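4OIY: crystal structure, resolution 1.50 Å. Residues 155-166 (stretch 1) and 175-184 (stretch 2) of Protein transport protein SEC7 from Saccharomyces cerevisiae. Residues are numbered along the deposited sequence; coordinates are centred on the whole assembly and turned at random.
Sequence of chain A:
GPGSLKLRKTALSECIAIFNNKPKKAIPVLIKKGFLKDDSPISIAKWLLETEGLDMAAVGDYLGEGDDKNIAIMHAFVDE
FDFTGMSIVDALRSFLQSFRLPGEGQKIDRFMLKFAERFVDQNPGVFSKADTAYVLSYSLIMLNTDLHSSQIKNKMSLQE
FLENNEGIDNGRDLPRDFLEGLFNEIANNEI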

ATOM      1  N   LYS A 155       8.728  -1.475  22.858  1.00 17.12           N
ATOM      2  CA  LYS A 155       8.238  -0.289  22.163  1.00 16.83           C
ATOM      3  C   LYS A 155       9.388   0.644  21.815  1.00 16.07           C
ATOM      4  O   LYS A 155      10.269   0.897  22.634  1.00 16.06           O
ATOM      5  CB  LYS A 155       7.208   0.453  23.013  1.00 17.49           C
ATOM      6  CG  LYS A 155       5.866  -0.251  23.036  1.00 18.22           C
ATOM      7  CD  LYS A 155       4.821   0.499  23.844  1.00 19.33           C
ATOM      8  CE  LYS A 155       3.429   0.008  23.486  1.00 20.64           C
ATOM      9  NZ  LYS A 155       2.353   0.556  24.354  1.00 21.89           N
ATOM     10  N   MET A 156       9.366   1.148  20.585  1.00 14.93           N
ATOM     11  CA  MET A 156      10.347   2.115  20.115  1.00 14.82           C
ATOM     12  C   MET A 156      10.050   3.477  20.735  1.00 14.06           C
ATOM     13  O   MET A 156       8.915   3.941  20.697  1.00 14.47           O
ATOM     14  CB  MET A 156      10.291   2.225  18.592  1.00 15.07           C
ATOM     15  CG  MET A 156      11.417   3.056  18.000  1.00 15.31           C
ATOM     16  SD  MET A 156      11.281   3.262  16.214  1.00 15.78           S
ATOM     17  CE  MET A 156      11.450   1.571  15.657  1.00 16.10           C
ATOM     18  N   SER A 157      11.071   4.113  21.295  1.00 13.46           N
ATOM     19  CA  SER A 157      10.912   5.436  21.887  1.00 13.00           C
ATOM     20  C   SER A 157      10.952   6.485  20.798  1.00 12.56           C
ATOM     21  O   SER A 157      11.487   6.248  19.713  1.00 12.38           O
ATOM     22  CB  SER A 157      12.020   5.728  22.906  1.00 13.14           C
ATOM     23  OG  SER A 157      13.292   5.758  22.281  1.00 12.98           O
ATOM     24  N   LEU A 158      10.396   7.650  21.093  1.00 12.28           N
ATOM     25  CA  LEU A 158      10.517   8.780  20.182  1.00 12.08           C
ATOM     26  C   LEU A 158      11.983   9.084  19.878  1.00 12.01           C
ATOM     27  O   LEU A 158      12.336   9.306  18.727  1.00 11.54           O
ATOM     28  CB  LEU A 158       9.815  10.015  20.750  1.00 12.33           C
ATOM     29  CG  LEU A 158      10.020  11.329  19.992  1.00 12.47           C
ATOM     30  CD1 LEU A 158       9.466  11.248  18.582  1.00 12.49           C
ATOM     31  CD2 LEU A 158       9.369  12.474  20.740  1.00 12.50           C
ATOM     32  N   GLN A 159      12.843   9.077  20.893  1.00 12.06           N
ATOM     33  CA  GLN A 159      14.265   9.321  20.660  1.00 12.36           C
ATOM     34  C   GLN A 159      14.836   8.379  19.598  1.00 12.54           C
ATOM     35  O   GLN A 159      15.545   8.816  18.689  1.00 12.68           O
ATOM     36  CB  GLN A 159      15.071   9.223  21.966  1.00 12.79           C
ATOM     37  CG  GLN A 159      16.575   9.422  21.773  1.00 13.19           C
ATOM     38  CD  GLN A 159      16.940  10.773  21.181  1.00 13.90           C
ATOM     39  OE1 GLN A 159      16.216  11.746  21.344  1.00 15.07           O
ATOM     40  NE2 GLN A 159      18.072  10.833  20.490  1.00 14.79           N
ATOM     41  N   GLU A 160      14.515   7.092  19.700  1.00 12.67           N
ATOM     42  CA  GLU A 160      14.997   6.109  18.734  1.00 12.89           C
ATOM     43  C   GLU A 160      14.461   6.369  17.328  1.00 12.11           C
ATOM     44  O   GLU A 160      15.185   6.216  16.347  1.00 11.86           O
ATOM     45  CB  GLU A 160      14.655   4.694  19.195  1.00 14.01           C
ATOM     46  CG  GLU A 160      15.572   4.223  20.312  1.00 15.39           C
ATOM     47  CD  GLU A 160      15.053   3.009  21.054  1.00 17.08           C
ATOM     48  OE1 GLU A 160      13.871   2.643  20.885  1.00 18.51           O
ATOM     49  OE2 GLU A 160      15.844   2.421  21.826  1.00 19.31           O
ATOM     50  N   PHE A 161      13.201   6.777  17.240  1.00 11.53           N
ATOM     51  CA  PHE A 161      12.586   7.115  15.956  1.00 11.06           C
ATOM     52  C   PHE A 161      13.308   8.304  15.298  1.00 11.40           C
ATOM     53  O   PHE A 161      13.579   8.287  14.097  1.00 11.40           O
ATOM     54  CB  PHE A 161      11.100   7.390  16.154  1.00 10.70           C
ATOM     55  CG  PHE A 161      10.382   7.758  14.894  1.00 10.25           C
ATOM     56  CD1 PHE A 161      10.238   6.835  13.864  1.00 10.16           C
ATOM     57  CD2 PHE A 161       9.842   9.018  14.741  1.00 10.26           C
ATOM     58  CE1 PHE A 161       9.570   7.173  12.701  1.00  9.96           C
ATOM     59  CE2 PHE A 161       9.181   9.364  13.580  1.00 10.23           C
ATOM     60  CZ  PHE A 161       9.050   8.444  12.556  1.00  9.99           C
ATOM     61  N   LEU A 162      13.637   9.323  16.087  1.00 11.48           N
ATOM     62  CA  LEU A 162      14.428  10.455  15.601  1.00 11.47           C
ATOM     63  C   LEU A 162      15.782   9.998  15.086  1.00 11.90           C
ATOM     64  O   LEU A 162      16.205  10.392  13.996  1.00 11.74           O
ATOM     65  CB  LEU A 162      14.623  11.502  16.701  1.00 11.52           C
ATOM     66  CG  LEU A 162      13.352  12.115  17.279  1.00 11.61           C
ATOM     67  CD1 LEU A 162      13.725  13.037  18.427  1.00 11.85           C
ATOM     68  CD2 LEU A 162      12.524  12.854  16.237  1.00 11.52           C
ATOM     69  N   GLU A 163      16.459   9.143  15.851  1.00 12.32           N
ATOM     70  CA  GLU A 163      17.775   8.640  15.443  1.00 12.98           C
ATOM     71  C   GLU A 163      17.726   7.874  14.119  1.00 12.60           C
ATOM     72  O   GLU A 163      18.607   8.021  13.265  1.00 12.77           O
ATOM     73  CB  GLU A 163      18.363   7.745  16.529  1.00 13.92           C
ATOM     74  CG  GLU A 163      18.757   8.495  17.792  1.00 15.04           C
ATOM     75  CD  GLU A 163      19.099   7.570  18.939  1.00 15.99           C
ATOM     76  OE1 GLU A 163      19.312   6.365  18.692  1.00 18.13           O
ATOM     77  OE2 GLU A 163      19.152   8.055  20.091  1.00 17.12           O
ATOM     78  N   ASN A 164      16.680   7.074  13.959  1.00 12.58           N
ATOM     79  CA  ASN A 164      16.514   6.228  12.781  1.00 12.58           C
ATOM     80  C   ASN A 164      16.339   7.024  11.486  1.00 12.39           C
ATOM     81  O   ASN A 164      16.547   6.494  10.392  1.00 13.28           O
ATOM     82  CB  ASN A 164      15.337   5.272  12.976  1.00 13.18           C
ATOM     83  CG  ASN A 164      15.636   4.170  13.979  1.00 13.83           C
ATOM     84  OD1 ASN A 164      16.791   3.945  14.360  1.00 14.82           O
ATOM     85  ND2 ASN A 164      14.597   3.464  14.401  1.00 14.58           N
ATOM     86  N   ASN A 165      15.973   8.295  11.611  1.00 11.77           N
ATOM     87  CA  ASN A 165      15.759   9.152  10.451  1.00 11.66           C
ATOM     88  C   ASN A 165      16.792  10.261  10.298  1.00 11.81           C
ATOM     89  O   ASN A 165      16.595  11.194   9.519  1.00 11.43           O
ATOM     90  CB  ASN A 165      14.357   9.723  10.510  1.00 11.53           C
ATOM     91  CG  ASN A 165      13.312   8.655  10.282  1.00 11.58           C
ATOM     92  OD1 ASN A 165      13.203   8.133   9.180  1.00 11.78           O
ATOM     93  ND2 ASN A 165      12.556   8.311  11.319  1.00 11.65           N
ATOM     94  N   GLU A 166      17.908  10.154  11.008  1.00 12.64           N
ATOM     95  CA  GLU A 166      18.965  11.150  10.871  1.00 13.67           C
ATOM     96  C   GLU A 166      19.405  11.264   9.414  1.00 13.02           C
ATOM     97  O   GLU A 166      19.587  10.259   8.725  1.00 12.80           O
ATOM     98  CB  GLU A 166      20.158  10.814  11.765  1.00 15.06           C
ATOM     99  CG  GLU A 166      19.912  11.149  13.225  1.00 16.90           C
ATOM    100  CD  GLU A 166      21.073  10.785  14.131  1.00 18.48           C
ATOM    101  OE1 GLU A 166      22.156  10.389  13.629  1.00 20.72           O
ATOM    102  OE2 GLU A 166      20.892  10.903  15.362  1.00 20.69           O
ATOM    103  N   PRO A 175      13.072  18.374  10.847  1.00 14.97           N
ATOM    104  CA  PRO A 175      12.827  19.017  12.139  1.00 15.27           C
ATOM    105  C   PRO A 175      12.243  18.044  13.163  1.00 15.31           C
ATOM    106  O   PRO A 175      11.364  17.243  12.832  1.00 14.58           O
ATOM    107  CB  PRO A 175      11.801  20.104  11.808  1.00 15.53           C
ATOM    108  CG  PRO A 175      11.947  20.339  10.344  1.00 15.42           C
ATOM    109  CD  PRO A 175      12.297  19.005   9.764  1.00 15.26           C
ATOM    110  N   ARG A 176      12.744  18.127  14.394  1.00 16.01           N
ATOM    111  CA  ARG A 176      12.284  17.269  15.480  1.00 16.92           C
ATOM    112  C   ARG A 176      10.772  17.333  15.646  1.00 16.87           C
ATOM    113  O   ARG A 176      10.123  16.301  15.846  1.00 16.67           O
ATOM    114  CB  ARG A 176      12.962  17.666  16.801  1.00 17.99           C
ATOM    115  CG  ARG A 176      12.691  16.718  17.956  1.00 19.78           C
ATOM    116  CD  ARG A 176      13.310  17.230  19.254  1.00 20.96           C
ATOM    117  NE  ARG A 176      13.063  16.309  20.364  1.00 22.42           N
ATOM    118  CZ  ARG A 176      11.897  16.168  20.992  1.00 24.60           C
ATOM    119  NH1 ARG A 176      11.789  15.287  21.985  1.00 25.41           N
ATOM    120  NH2 ARG A 176      10.835  16.894  20.643  1.00 25.97           N
ATOM    121  N   ASP A 177      10.209  18.536  15.574  1.00 16.87           N
ATOM    122  CA  ASP A 177       8.768  18.710  15.760  1.00 17.41           C
ATOM    123  C   ASP A 177       7.962  17.979  14.684  1.00 16.07           C
ATOM    124  O   ASP A 177       6.895  17.443  14.963  1.00 15.36           O
ATOM    125  CB  ASP A 177       8.380  20.191  15.783  1.00 19.33           C
ATOM    126  CG  ASP A 177       6.964  20.406  16.286  1.00 21.02           C
ATOM    127  OD1 ASP A 177       6.719  20.165  17.487  1.00 23.68           O
ATOM    128  OD2 ASP A 177       6.091  20.797  15.480  1.00 23.84           O
ATOM    129  N   PHE A 178       8.480  17.962  13.460  1.00 14.42           N
ATOM    130  CA  PHE A 178       7.818  17.282  12.349  1.00 13.60           C
ATOM    131  C   PHE A 178       7.772  15.779  12.597  1.00 13.12           C
ATOM    132  O   PHE A 178       6.727  15.156  12.460  1.00 12.98           O
ATOM    133  CB  PHE A 178       8.532  17.581  11.031  1.00 13.28           C
ATOM    134  CG  PHE A 178       7.994  16.816   9.864  1.00 13.22           C
ATOM    135  CD1 PHE A 178       6.797  17.180   9.274  1.00 13.34           C
ATOM    136  CD2 PHE A 178       8.683  15.726   9.362  1.00 12.84           C
ATOM    137  CE1 PHE A 178       6.300  16.474   8.199  1.00 13.45           C
ATOM    138  CE2 PHE A 178       8.190  15.009   8.287  1.00 12.94           C
ATOM    139  CZ  PHE A 178       6.997  15.381   7.704  1.00 13.17           C
ATOM    140  N   LEU A 179       8.913  15.212  12.970  1.00 13.05           N
ATOM    141  CA  LEU A 179       8.984  13.779  13.251  1.00 12.93           C
ATOM    142  C   LEU A 179       8.169  13.402  14.486  1.00 13.16           C
ATOM    143  O   LEU A 179       7.516  12.361  14.495  1.00 12.39           O
ATOM    144  CB  LEU A 179      10.437  13.320  13.401  1.00 13.08           C
ATOM    145  CG  LEU A 179      11.268  13.283  12.109  1.00 13.13           C
ATOM    146  CD1 LEU A 179      12.706  12.880  12.404  1.00 13.80           C
ATOM    147  CD2 LEU A 179      10.658  12.329  11.083  1.00 13.60           C
ATOM    148  N   GLU A 180       8.192  14.242  15.521  1.00 13.15           N
ATOM    149  CA  GLU A 180       7.390  13.968  16.720  1.00 13.84           C
ATOM    150  C   GLU A 180       5.901  13.892  16.367  1.00 12.95           C
ATOM    151  O   GLU A 180       5.184  13.039  16.879  1.00 12.48           O
ATOM    152  CB  GLU A 180       7.617  15.026  17.795  1.00 15.40           C
ATOM    153  CG  GLU A 180       6.876  14.727  19.091  1.00 17.09           C
ATOM    154  CD  GLU A 180       7.295  15.617  20.246  1.00 18.77           C
ATOM    155  OE1 GLU A 180       6.617  15.565  21.293  1.00 21.70           O
ATOM    156  OE2 GLU A 180       8.303  16.349  20.123  1.00 20.57           O
ATOM    157  N   GLY A 181       5.445  14.780  15.485  1.00 12.17           N
ATOM    158  CA  GLY A 181       4.075  14.757  15.004  1.00 11.82           C
ATOM    159  C   GLY A 181       3.713  13.427  14.368  1.00 11.49           C
ATOM    160  O   GLY A 181       2.700  12.836  14.688  1.00 11.60           O
ATOM    161  N   LEU A 182       4.571  12.946  13.477  1.00 10.94           N
ATOM    162  CA  LEU A 182       4.312  11.669  12.818  1.00 10.68           C
ATOM    163  C   LEU A 182       4.330  10.506  13.812  1.00 10.55           C
ATOM    164  O   LEU A 182       3.493   9.607  13.726  1.00 10.06           O
ATOM    165  CB  LEU A 182       5.325  11.414  11.699  1.00 10.63           C
ATOM    166  CG  LEU A 182       5.386  12.438  10.561  1.00 10.60           C
ATOM    167  CD1 LEU A 182       6.404  11.998   9.521  1.00 10.59           C
ATOM    168  CD2 LEU A 182       4.018  12.634   9.939  1.00 10.43           C
ATOM    169  N   PHE A 183       5.288  10.526  14.735  1.00 10.75           N
ATOM    170  CA  PHE A 183       5.360   9.529  15.795  1.00 11.08           C
ATOM    171  C   PHE A 183       4.025   9.422  16.531  1.00 11.46           C
ATOM    172  O   PHE A 183       3.476   8.327  16.707  1.00 11.39           O
ATOM    173  CB  PHE A 183       6.472   9.896  16.778  1.00 11.06           C
ATOM    174  CG  PHE A 183       6.615   8.934  17.920  1.00 11.22           C
ATOM    175  CD1 PHE A 183       5.827   9.062  19.050  1.00 11.27           C
ATOM    176  CD2 PHE A 183       7.562   7.924  17.873  1.00 11.25           C
ATOM    177  CE1 PHE A 183       5.961   8.175  20.107  1.00 11.35           C
ATOM    178  CE2 PHE A 183       7.714   7.048  18.936  1.00 11.38           C
ATOM    179  CZ  PHE A 183       6.905   7.171  20.047  1.00 11.33           C
ATOM    180  N   ASN A 184       3.486  10.566  16.932  1.00 12.19           N
ATOM    181  CA  ASN A 184       2.219  10.581  17.663  1.00 13.15           C
ATOM    182  C   ASN A 184       1.036  10.109  16.820  1.00 13.15           C
ATOM    183  O   ASN A 184       0.144   9.430  17.329  1.00 13.89           O
ATOM    184  CB  ASN A 184       1.959  11.971  18.256  1.00 14.08           C
ATOM    185  CG  ASN A 184       2.914  12.307  19.385  1.00 15.23           C
ATOM    186  OD1 ASN A 184       3.492  11.420  20.010  1.00 16.98           O
ATOM    187  ND2 ASN A 184       3.081  13.596  19.653  1.00 16.49           N
TER

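The two stretches meet through two helices, one beginning at Leu 158 and the other at Arg 176, whose axes approach to 10.1 Å at an angle of 121° between their N-to-C directions. No hydrogen bond crosses between them. The contact, which buries 521 Å² counted over both sides, rests on apolar packing, and the backbones come nearest at two places, where the CA atoms of Leu 158 and Phe 183, and those of Leu 162 and Leu 179, each lie 6.8 Å apart.

Phe 183 loses the most surface. Its CA-to-CB bond points toward stretch 1, and with chi1 trans (179°) and chi2 at -85° one face of the ring is turned to Leu 158, at the start of the first helix. Leu 158 covers this face: its CB sits 4.0 Å from the centroid of the Phe 183 ring and only 9° off the ring normal, a CH-pi contact, while Leu 158 CD1 reaches Phe 183 CG at 3.7 Å. The edge of the same ring is met by Met 156 O, 3.8 Å from Phe 183 CE2, and by Phe 161 CB, 4.0 Å from Phe 183 CD2. A flat aromatic side chain suits this place because it can offer a broad face to a leucine and a thin edge to the backbone before the helix.

Leu 158 adopts the t, p rotamer. Both methyls of Leu 158 approach Glu 180: CD1 of Leu 158, besides touching the Phe 183 ring, is 3.9 Å from Glu 180 CA, and CD2 of Leu 158 is 3.7 Å from Glu 180 CG and 3.9 Å from Arg 176 NH1. One turn later, Leu 162 starts from a sideways CA-to-CB bond, but its m, t rotamer brings the end of the side chain nearer to stretch 2, placing Leu 162 CD2 3.6 Å from Leu 179 CB and Leu 162 CD1 3.9 Å from Arg 176 CG.

Leu 179, also m, t, has its CA-to-CB bond directed toward stretch 1 and is buried. Leu 179 CD2 lies 4.1 Å from Phe 161 CE2, and Leu 179 CD1 lies 4.0 Å from Asn 165 CB. The buried Phe 161 ring, held at chi1 180° and chi2 66°, directs its edge at the second helix, with Phe 161 CE2 3.5 Å from Leu 179 O. Leu 179 O is the acceptor of the helical hydrogen bond from Phe 183 N, at 2.9 Å. Asn 165 is buried, and its ND2 is satisfied: Asn 165 ND2 donates to Phe 161 O at 3.0 Å and is also bonded elsewhere in the structure.

At the exposed margin, Arg 176 extends through three trans torsions, so that its chain runs past Leu 162 and its guanidinium lies by both Leu 162 and Leu 158. Its charge is answered within its own helix by a salt bridge, Arg 176 NH2 to Glu 180 OE2 at 2.6 Å, whose hydrogen bond is weak in angle.

The helix carrying Leu 158 is secured at its start by Ser 157, whose p rotamer lets Ser 157 OG accept from Glu 160 N at 3.2 Å; in return, Ser 157 N donates to Glu 160 OE1, also at 3.2 Å.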